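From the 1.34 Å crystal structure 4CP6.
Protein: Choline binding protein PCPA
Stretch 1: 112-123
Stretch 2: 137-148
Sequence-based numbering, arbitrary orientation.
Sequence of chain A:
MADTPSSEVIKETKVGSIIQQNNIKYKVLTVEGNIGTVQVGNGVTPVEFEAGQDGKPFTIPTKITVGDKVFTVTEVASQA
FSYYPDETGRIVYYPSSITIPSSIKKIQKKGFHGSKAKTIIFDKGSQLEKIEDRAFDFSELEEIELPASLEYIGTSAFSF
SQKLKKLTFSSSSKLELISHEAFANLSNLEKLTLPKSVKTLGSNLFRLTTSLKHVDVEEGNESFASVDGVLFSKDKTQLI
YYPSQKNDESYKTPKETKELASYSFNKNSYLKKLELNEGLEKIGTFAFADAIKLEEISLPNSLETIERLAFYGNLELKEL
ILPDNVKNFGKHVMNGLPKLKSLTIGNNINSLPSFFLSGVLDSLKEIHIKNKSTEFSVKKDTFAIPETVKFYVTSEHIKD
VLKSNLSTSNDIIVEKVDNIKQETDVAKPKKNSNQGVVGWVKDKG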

# COMPACT_ATOMS: atom_id res chain seq x y z
N PHE A 112 -6.98 -7.45 -17.11
CA PHE A 112 -5.65 -7.93 -17.49
C PHE A 112 -4.98 -8.61 -16.30
O PHE A 112 -3.75 -8.59 -16.18
CB PHE A 112 -4.78 -6.78 -18.02
CG PHE A 112 -5.26 -6.15 -19.31
CD1 PHE A 112 -6.24 -5.16 -19.30
CD2 PHE A 112 -4.69 -6.50 -20.52
CE1 PHE A 112 -6.63 -4.53 -20.49
CE2 PHE A 112 -5.11 -5.91 -21.71
CZ PHE A 112 -6.08 -4.94 -21.69
N HIS A 113 -5.77 -9.27 -15.42
CA HIS A 113 -5.17 -9.91 -14.26
C HIS A 113 -4.03 -10.86 -14.71
O HIS A 113 -4.27 -11.69 -15.60
CB HIS A 113 -6.21 -10.71 -13.45
CG HIS A 113 -5.56 -11.70 -12.54
ND1 HIS A 113 -5.15 -11.34 -11.28
CD2 HIS A 113 -5.13 -12.96 -12.80
CE1 HIS A 113 -4.50 -12.39 -10.80
NE2 HIS A 113 -4.49 -13.39 -11.67
N GLY A 114 -2.89 -10.81 -14.04
CA GLY A 114 -1.77 -11.70 -14.32
C GLY A 114 -1.19 -11.61 -15.71
O GLY A 114 -0.37 -12.46 -16.08
N SER A 115 -1.57 -10.58 -16.48
CA SER A 115 -1.11 -10.45 -17.86
C SER A 115 0.37 -10.69 -18.05
O SER A 115 1.18 -10.13 -17.34
CB SER A 115 -1.48 -9.07 -18.41
OG SER A 115 -1.05 -8.91 -19.75
N LYS A 116 0.72 -11.49 -19.06
CA LYS A 116 2.13 -11.73 -19.37
C LYS A 116 2.67 -10.70 -20.36
O LYS A 116 3.86 -10.77 -20.71
CB LYS A 116 2.30 -13.13 -19.94
CG LYS A 116 2.08 -14.20 -18.88
CD LYS A 116 2.31 -15.57 -19.49
CE LYS A 116 3.74 -15.82 -19.90
NZ LYS A 116 3.92 -17.23 -20.36
N ALA A 117 1.85 -9.72 -20.79
CA ALA A 117 2.33 -8.69 -21.70
C ALA A 117 3.38 -7.81 -20.96
O ALA A 117 3.17 -7.37 -19.81
CB ALA A 117 1.17 -7.82 -22.17
N LYS A 118 4.52 -7.60 -21.61
CA LYS A 118 5.58 -6.78 -21.02
C LYS A 118 5.26 -5.31 -21.18
O LYS A 118 5.74 -4.47 -20.40
CB LYS A 118 6.94 -7.10 -21.67
CG LYS A 118 7.32 -8.58 -21.66
CD LYS A 118 7.83 -9.06 -20.33
CE LYS A 118 7.90 -10.57 -20.24
NZ LYS A 118 6.59 -11.16 -19.83
N THR A 119 4.48 -4.98 -22.19
CA THR A 119 4.01 -3.63 -22.38
C THR A 119 2.58 -3.60 -22.87
O THR A 119 2.08 -4.56 -23.46
CB THR A 119 4.94 -2.78 -23.23
OG1 THR A 119 4.54 -1.40 -23.06
CG2 THR A 119 4.96 -3.22 -24.69
N ILE A 120 1.92 -2.49 -22.57
CA ILE A 120 0.58 -2.15 -23.00
C ILE A 120 0.76 -0.86 -23.72
O ILE A 120 1.30 0.11 -23.13
CB ILE A 120 -0.39 -1.98 -21.80
CG1 ILE A 120 -0.54 -3.26 -20.99
CG2 ILE A 120 -1.74 -1.42 -22.24
CD1 ILE A 120 -1.27 -4.39 -21.68
N ILE A 121 0.39 -0.83 -25.00
CA ILE A 121 0.57 0.34 -25.84
C ILE A 121 -0.78 0.94 -26.14
O ILE A 121 -1.72 0.23 -26.52
CB ILE A 121 1.28 -0.09 -27.16
CG1 ILE A 121 2.64 -0.77 -26.87
CG2 ILE A 121 1.42 1.11 -28.14
CD1 ILE A 121 3.02 -1.80 -27.89
N PHE A 122 -0.89 2.26 -26.02
CA PHE A 122 -2.13 2.93 -26.37
C PHE A 122 -2.01 3.55 -27.75
O PHE A 122 -1.04 4.27 -28.03
CB PHE A 122 -2.49 4.03 -25.35
CG PHE A 122 -2.85 3.42 -24.03
CD1 PHE A 122 -1.88 3.17 -23.07
CD2 PHE A 122 -4.17 3.07 -23.74
CE1 PHE A 122 -2.19 2.51 -21.88
CE2 PHE A 122 -4.49 2.47 -22.52
CZ PHE A 122 -3.50 2.19 -21.60
N ASP A 123 -3.03 3.33 -28.59
CA ASP A 123 -3.07 4.00 -29.89
C ASP A 123 -3.30 5.47 -29.58
O ASP A 123 -3.88 5.81 -28.55
CB ASP A 123 -4.26 3.50 -30.74
CG ASP A 123 -4.05 2.20 -31.47
OD1 ASP A 123 -2.88 1.80 -31.66
OD2 ASP A 123 -5.05 1.62 -31.95
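Stretch 2 (137-148) DFSELEEIELPA

Where the two strands lie side by side, direct backbone pairing gives way, and a water and a threonine hydroxyl take over part of the work. Strand 143-146 runs in the same direction as the strand ending at Phe122, but the axes cross at 27° and come no closer than 5.6 Å. Ile120 N stays 3.9 Å from Glu143 O and finds no partner in the model. Glu143 O instead accepts a hydrogen bond from Thr119 OG1 at 3.0 Å, and a single water bridges the next gap, donating to Ile120 O at 2.6 Å and accepting from Glu145 N at 2.9 Å.

The tight backbone contacts come earlier, in the loops, where the chains run close together: the CA atoms of Gly114 and Ser139 are 4.1 Å apart, those of Lys118 and Leu141 4.4 Å. Gly114 N donates to Asp137 O at 2.8 Å, and Gly114 CA approaches Phe138 O at 3.4 Å in a nearly straight CA-H...O contact. Gly114 sits in a type II turn from Phe112 to Ser115 with phi of 62°, a value that favours glycine; Phe138 adopts a similar backbone, 61/21, although it is not glycine. Further along, Glu140 N donates to Ser115 O at 2.8 Å. Lys118 O then receives Glu142 N at 2.7 Å and, more weakly, Glu143 N at 3.4 Å.

Polar side chains reinforce these loop contacts at both ends. His113 ND1 donates to Asp137 OD1 at 2.7 Å, with the carboxylate oxygen near the plane of the imidazole, while the His113 and Phe138 rings meet rim to rim, their centroids 5.9 Å apart. Lys118 curls its chain, with chi1 and chi2 both m, so that NZ forms a salt bridge with Glu140 OE1 at 2.9 Å and also donates to Lys116 O, again at 2.9 Å. One ammonium group thus ties the other stretch to its own backbone.

Toward the strands, packing becomes apolar. Leu141 starts with its CA-to-CB bond pointing away, yet its end returns to place CD1 3.6 Å from Ile120 CG1; Ile144, extended with both chi angles t, brings CD1 to 3.8 Å from Ile120 CB. Phe122 closes the contact. Its ring carries Pro147 CD over one face, 3.7 Å from the centroid and almost on the ring normal, with Ile144 CG1 at its edge, 4.0 Å from Phe122 CE1. The rule to read here is that well-paired loops before the strands, and an aromatic ring packed at the end of one of them, can accompany strands with little direct backbone bonding.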

# COMPACT_ATOMS: atom_id res chain seq x y z
N ASP A 137 -3.41 -6.59 -11.69
CA ASP A 137 -2.73 -7.15 -10.54
C ASP A 137 -1.95 -8.42 -10.93
O ASP A 137 -2.37 -9.16 -11.83
CB ASP A 137 -3.63 -7.36 -9.32
CG ASP A 137 -4.69 -8.43 -9.44
OD1 ASP A 137 -5.06 -8.78 -10.58
OD2 ASP A 137 -5.15 -8.92 -8.38
N PHE A 138 -0.80 -8.63 -10.31
CA PHE A 138 0.07 -9.79 -10.56
C PHE A 138 0.56 -9.82 -12.02
O PHE A 138 0.99 -10.87 -12.51
CB PHE A 138 -0.63 -11.12 -10.17
CG PHE A 138 -0.96 -11.17 -8.70
CD1 PHE A 138 -0.01 -11.58 -7.77
CD2 PHE A 138 -2.22 -10.78 -8.23
CE1 PHE A 138 -0.31 -11.64 -6.41
CE2 PHE A 138 -2.53 -10.85 -6.87
CZ PHE A 138 -1.57 -11.25 -5.96
N SER A 139 0.53 -8.67 -12.72
CA SER A 139 0.95 -8.67 -14.11
C SER A 139 2.48 -8.71 -14.26
O SER A 139 3.23 -8.43 -13.30
CB SER A 139 0.40 -7.46 -14.85
OG SER A 139 1.21 -6.32 -14.61
N GLU A 140 2.93 -9.05 -15.48
CA GLU A 140 4.36 -9.05 -15.83
C GLU A 140 4.72 -7.76 -16.59
O GLU A 140 5.79 -7.68 -17.21
CB GLU A 140 4.68 -10.27 -16.69
CG GLU A 140 4.35 -11.57 -15.98
CD GLU A 140 4.87 -12.84 -16.64
OE1 GLU A 140 5.78 -12.75 -17.49
OE2 GLU A 140 4.36 -13.92 -16.27
N LEU A 141 3.86 -6.73 -16.50
CA LEU A 141 4.08 -5.46 -17.15
C LEU A 141 5.42 -4.86 -16.73
O LEU A 141 5.73 -4.85 -15.55
CB LEU A 141 2.96 -4.52 -16.70
CG LEU A 141 2.72 -3.21 -17.40
CD1 LEU A 141 2.44 -3.43 -18.90
CD2 LEU A 141 1.48 -2.54 -16.78
N GLU A 142 6.18 -4.37 -17.70
CA GLU A 142 7.45 -3.72 -17.40
C GLU A 142 7.37 -2.25 -17.58
O GLU A 142 8.06 -1.53 -16.87
CB GLU A 142 8.59 -4.32 -18.22
CG GLU A 142 8.76 -5.79 -17.87
CD GLU A 142 9.89 -6.50 -18.57
OE1 GLU A 142 10.50 -5.91 -19.49
OE2 GLU A 142 10.14 -7.68 -18.22
N GLU A 143 6.59 -1.78 -18.56
CA GLU A 143 6.47 -0.36 -18.87
C GLU A 143 5.08 -0.04 -19.36
O GLU A 143 4.50 -0.79 -20.15
CB GLU A 143 7.43 0.01 -20.03
CG GLU A 143 8.90 0.08 -19.64
CD GLU A 143 9.83 0.75 -20.65
OE1 GLU A 143 9.36 1.12 -21.75
OE2 GLU A 143 11.03 0.90 -20.32
N ILE A 144 4.55 1.12 -18.94
CA ILE A 144 3.26 1.60 -19.42
C ILE A 144 3.22 3.11 -19.28
O ILE A 144 3.68 3.67 -18.27
CB ILE A 144 2.05 0.92 -18.68
CG1 ILE A 144 0.70 1.18 -19.41
CG2 ILE A 144 1.97 1.36 -17.19
CD1 ILE A 144 -0.51 0.37 -18.85
N GLU A 145 2.68 3.77 -20.30
CA GLU A 145 2.46 5.21 -20.29
C GLU A 145 0.95 5.38 -20.37
O GLU A 145 0.33 5.03 -21.39
CB GLU A 145 3.13 5.89 -21.48
CG GLU A 145 2.91 7.39 -21.47
CD GLU A 145 3.68 8.20 -22.50
OE1 GLU A 145 4.71 7.72 -23.02
OE2 GLU A 145 3.29 9.37 -22.72
N LEU A 146 0.32 5.87 -19.26
CA LEU A 146 -1.12 5.99 -19.19
C LEU A 146 -1.60 7.22 -19.92
O LEU A 146 -0.95 8.27 -19.82
CB LEU A 146 -1.61 5.91 -17.74
CG LEU A 146 -1.32 4.54 -17.11
CD1 LEU A 146 -1.54 4.55 -15.61
CD2 LEU A 146 -2.18 3.44 -17.74
N PRO A 147 -2.69 7.12 -20.69
CA PRO A 147 -3.09 8.26 -21.55
C PRO A 147 -3.67 9.41 -20.76
O PRO A 147 -4.13 9.22 -19.64
CB PRO A 147 -4.14 7.64 -22.47
CG PRO A 147 -4.74 6.51 -21.66
CD PRO A 147 -3.55 5.94 -20.92
N ALA A 148 -3.70 10.58 -21.39
CA ALA A 148 -4.21 11.79 -20.77
C ALA A 148 -5.67 11.72 -20.36
O ALA A 148 -6.09 12.35 -19.39
CB ALA A 148 -4.01 12.97 -21.73
O HOH W 1 2.42 2.50 -22.91